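Local atomic coordinates of molybdenum cofactor biosynthesis protein (Pyrococcus furiosus, PDB entry 1XI8), a protein that probably acts as a molybdopterin molybdotransferase of the MoeA family, inserting molybdenum into molybdopterin during molybdenum cofactor biosynthesis. Residues Lys191-Thr197 against Cys258-Thr264. Numbering follows the deposited sequence.
Sequences KVGIIIT and CDLVLIT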
loop_
_atom_site.group_PDB
_atom_site.type_symbol
_atom_site.label_atom_id
_atom_site.label_comp_id
_atom_site.label_asym_id
_atom_site.label_seq_id
_atom_site.Cartn_x
_atom_site.Cartn_y
_atom_site.Cartn_z
ATOM N N LYS A 191 4.127 -9.529 17.718
ATOM C CA LYS A 191 5.268 -10.288 17.241
ATOM C C LYS A 191 4.763 -11.606 16.678
ATOM O O LYS A 191 3.959 -12.281 17.309
ATOM C CB LYS A 191 6.279 -10.521 18.361
ATOM C CG LYS A 191 7.125 -9.305 18.701
ATOM C CD LYS A 191 7.892 -9.548 19.993
ATOM C CE LYS A 191 8.902 -8.443 20.311
ATOM N NZ LYS A 191 9.960 -9.016 21.206
ATOM N N VAL A 192 5.231 -11.962 15.485
ATOM C CA VAL A 192 4.746 -13.154 14.807
ATOM C C VAL A 192 5.862 -14.148 14.544
ATOM O O VAL A 192 6.699 -13.941 13.667
ATOM C CB VAL A 192 4.044 -12.807 13.468
ATOM C CG1 VAL A 192 3.544 -14.084 12.767
ATOM C CG2 VAL A 192 2.900 -11.823 13.698
ATOM N N GLY A 193 5.870 -15.235 15.299
ATOM C CA GLY A 193 6.892 -16.256 15.114
ATOM C C GLY A 193 6.681 -17.035 13.836
ATOM O O GLY A 193 5.560 -17.417 13.510
ATOM N N ILE A 194 7.762 -17.269 13.107
ATOM C CA ILE A 194 7.689 -18.052 11.879
ATOM C C ILE A 194 8.595 -19.269 11.972
ATOM O O ILE A 194 9.809 -19.143 12.016
ATOM C CB ILE A 194 8.052 -17.218 10.634
ATOM C CG1 ILE A 194 7.138 -15.991 10.531
ATOM C CG2 ILE A 194 7.924 -18.067 9.390
ATOM C CD1 ILE A 194 7.628 -14.926 9.601
ATOM N N ILE A 195 7.982 -20.447 12.016
ATOM C CA ILE A 195 8.713 -21.698 12.073
ATOM C C ILE A 195 8.479 -22.455 10.783
ATOM O O ILE A 195 7.340 -22.552 10.326
ATOM C CB ILE A 195 8.229 -22.584 13.233
ATOM C CG1 ILE A 195 8.455 -21.897 14.583
ATOM C CG2 ILE A 195 8.907 -23.955 13.191
ATOM C CD1 ILE A 195 7.735 -22.580 15.725
ATOM N N ILE A 196 9.548 -22.988 10.198
ATOM C CA ILE A 196 9.440 -23.776 8.973
ATOM C C ILE A 196 9.904 -25.210 9.160
ATOM O O ILE A 196 10.991 -25.458 9.651
ATOM C CB ILE A 196 10.249 -23.149 7.856
ATOM C CG1 ILE A 196 9.576 -21.848 7.429
ATOM C CG2 ILE A 196 10.373 -24.130 6.691
ATOM C CD1 ILE A 196 10.531 -20.867 6.880
ATOM N N THR A 197 9.069 -26.147 8.738
ATOM C CA THR A 197 9.274 -27.561 9.002
ATOM C C THR A 197 9.975 -28.287 7.851
ATOM O O THR A 197 9.583 -28.166 6.688
ATOM C CB THR A 197 7.917 -28.226 9.299
ATOM O OG1 THR A 197 7.348 -27.630 10.477
ATOM C CG2 THR A 197 8.072 -29.731 9.512
ATOM N N CYS A 258 5.972 -14.657 21.427
ATOM C CA CYS A 258 5.103 -14.060 20.408
ATOM C C CYS A 258 3.630 -14.060 20.747
ATOM O O CYS A 258 3.162 -14.853 21.554
ATOM C CB CYS A 258 5.281 -14.770 19.063
ATOM S SG CYS A 258 6.958 -14.746 18.426
ATOM N N ASP A 259 2.911 -13.160 20.096
ATOM C CA ASP A 259 1.478 -13.045 20.232
ATOM C C ASP A 259 0.789 -13.972 19.225
ATOM O O ASP A 259 -0.404 -14.246 19.321
ATOM C CB ASP A 259 1.063 -11.599 19.976
ATOM C CG ASP A 259 1.857 -10.603 20.810
ATOM O OD1 ASP A 259 2.851 -10.041 20.286
ATOM O OD2 ASP A 259 1.490 -10.392 21.993
ATOM N N LEU A 260 1.551 -14.462 18.259
ATOM C CA LEU A 260 0.995 -15.271 17.199
ATOM C C LEU A 260 2.131 -16.073 16.575
ATOM O O LEU A 260 3.223 -15.547 16.383
ATOM C CB LEU A 260 0.343 -14.353 16.174
ATOM C CG LEU A 260 -0.824 -14.789 15.303
ATOM C CD1 LEU A 260 -1.889 -15.492 16.103
ATOM C CD2 LEU A 260 -1.398 -13.551 14.634
ATOM N N VAL A 261 1.880 -17.344 16.273
ATOM C CA VAL A 261 2.901 -18.204 15.706
ATOM C C VAL A 261 2.424 -18.871 14.422
ATOM O O VAL A 261 1.315 -19.396 14.363
ATOM C CB VAL A 261 3.339 -19.293 16.702
ATOM C CG1 VAL A 261 4.413 -20.165 16.084
ATOM C CG2 VAL A 261 3.843 -18.664 17.979
ATOM N N LEU A 262 3.273 -18.840 13.400
ATOM C CA LEU A 262 3.004 -19.510 12.141
ATOM C C LEU A 262 4.010 -20.625 11.937
ATOM O O LEU A 262 5.215 -20.389 11.882
ATOM C CB LEU A 262 3.106 -18.530 10.977
ATOM C CG LEU A 262 2.308 -17.236 11.076
ATOM C CD1 LEU A 262 2.587 -16.357 9.885
ATOM C CD2 LEU A 262 0.851 -17.541 11.154
ATOM N N ILE A 263 3.514 -21.848 11.835
ATOM C CA ILE A 263 4.362 -22.992 11.506
ATOM C C ILE A 263 3.945 -23.550 10.151
ATOM O O ILE A 263 2.810 -23.957 9.961
ATOM C CB ILE A 263 4.300 -24.092 12.596
ATOM C CG1 ILE A 263 5.165 -25.290 12.208
ATOM C CG2 ILE A 263 2.859 -24.528 12.869
ATOM C CD1 ILE A 263 5.350 -26.303 13.326
ATOM N N THR A 264 4.851 -23.546 9.190
ATOM C CA THR A 264 4.525 -24.100 7.879
ATOM C C THR A 264 4.818 -25.573 7.873
ATOM O O THR A 264 5.358 -26.104 8.831
ATOM C CB THR A 264 5.358 -23.463 6.776
ATOM O OG1 THR A 264 6.747 -23.727 7.015
ATOM C CG2 THR A 264 5.118 -21.971 6.744
#
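Two neighbouring parallel strands, 191-196 and 260-263, show how a sheet lets its backbone fix the register while its side chains serve two separate layers. G193 N donates to L260 O (2.9 Å), G193 O accepts from L262 N (2.7 Å), I195 N donates to L262 O (2.8 Å) and I195 O accepts from T264 N (2.9 Å). On one face, V192, with chi1 t, brings CG1 to 3.8 Å from L262 CG of the m,t rotamer; I194 pairs with L262 in register but turns its side chain, like V192, to helix 219-229. On the other face I195, in the m,t rotamer, reaches in two directions: its CD1 comes within 4.1 Å of V261 CG1, its CG2 within 4.1 Å of I263 CG1. I195, V261 and I263 all meet helix 244-257. G193, lacking a side chain, leaves room here for C258, whose m rotamer sets SG 3.3 Å from G193 N; an ideal CB on G193 would lie equally close to that sulfur. Polar side chains finish the ends. D259 (chi1 m) turns OD1 back to accept from K191 N at 2.9 Å, while the backbone D259 N donates to K191 O; T197 OG1 donates to T264 O at 3.0 Å. Helix 244-257 runs through C258 and D259 into strand 260-263. Parallel strands with helices 219-229 and 244-257 on opposite faces are typical of a three-layer alpha/beta/alpha fold, here that of the probable molybdopterin-binding domain.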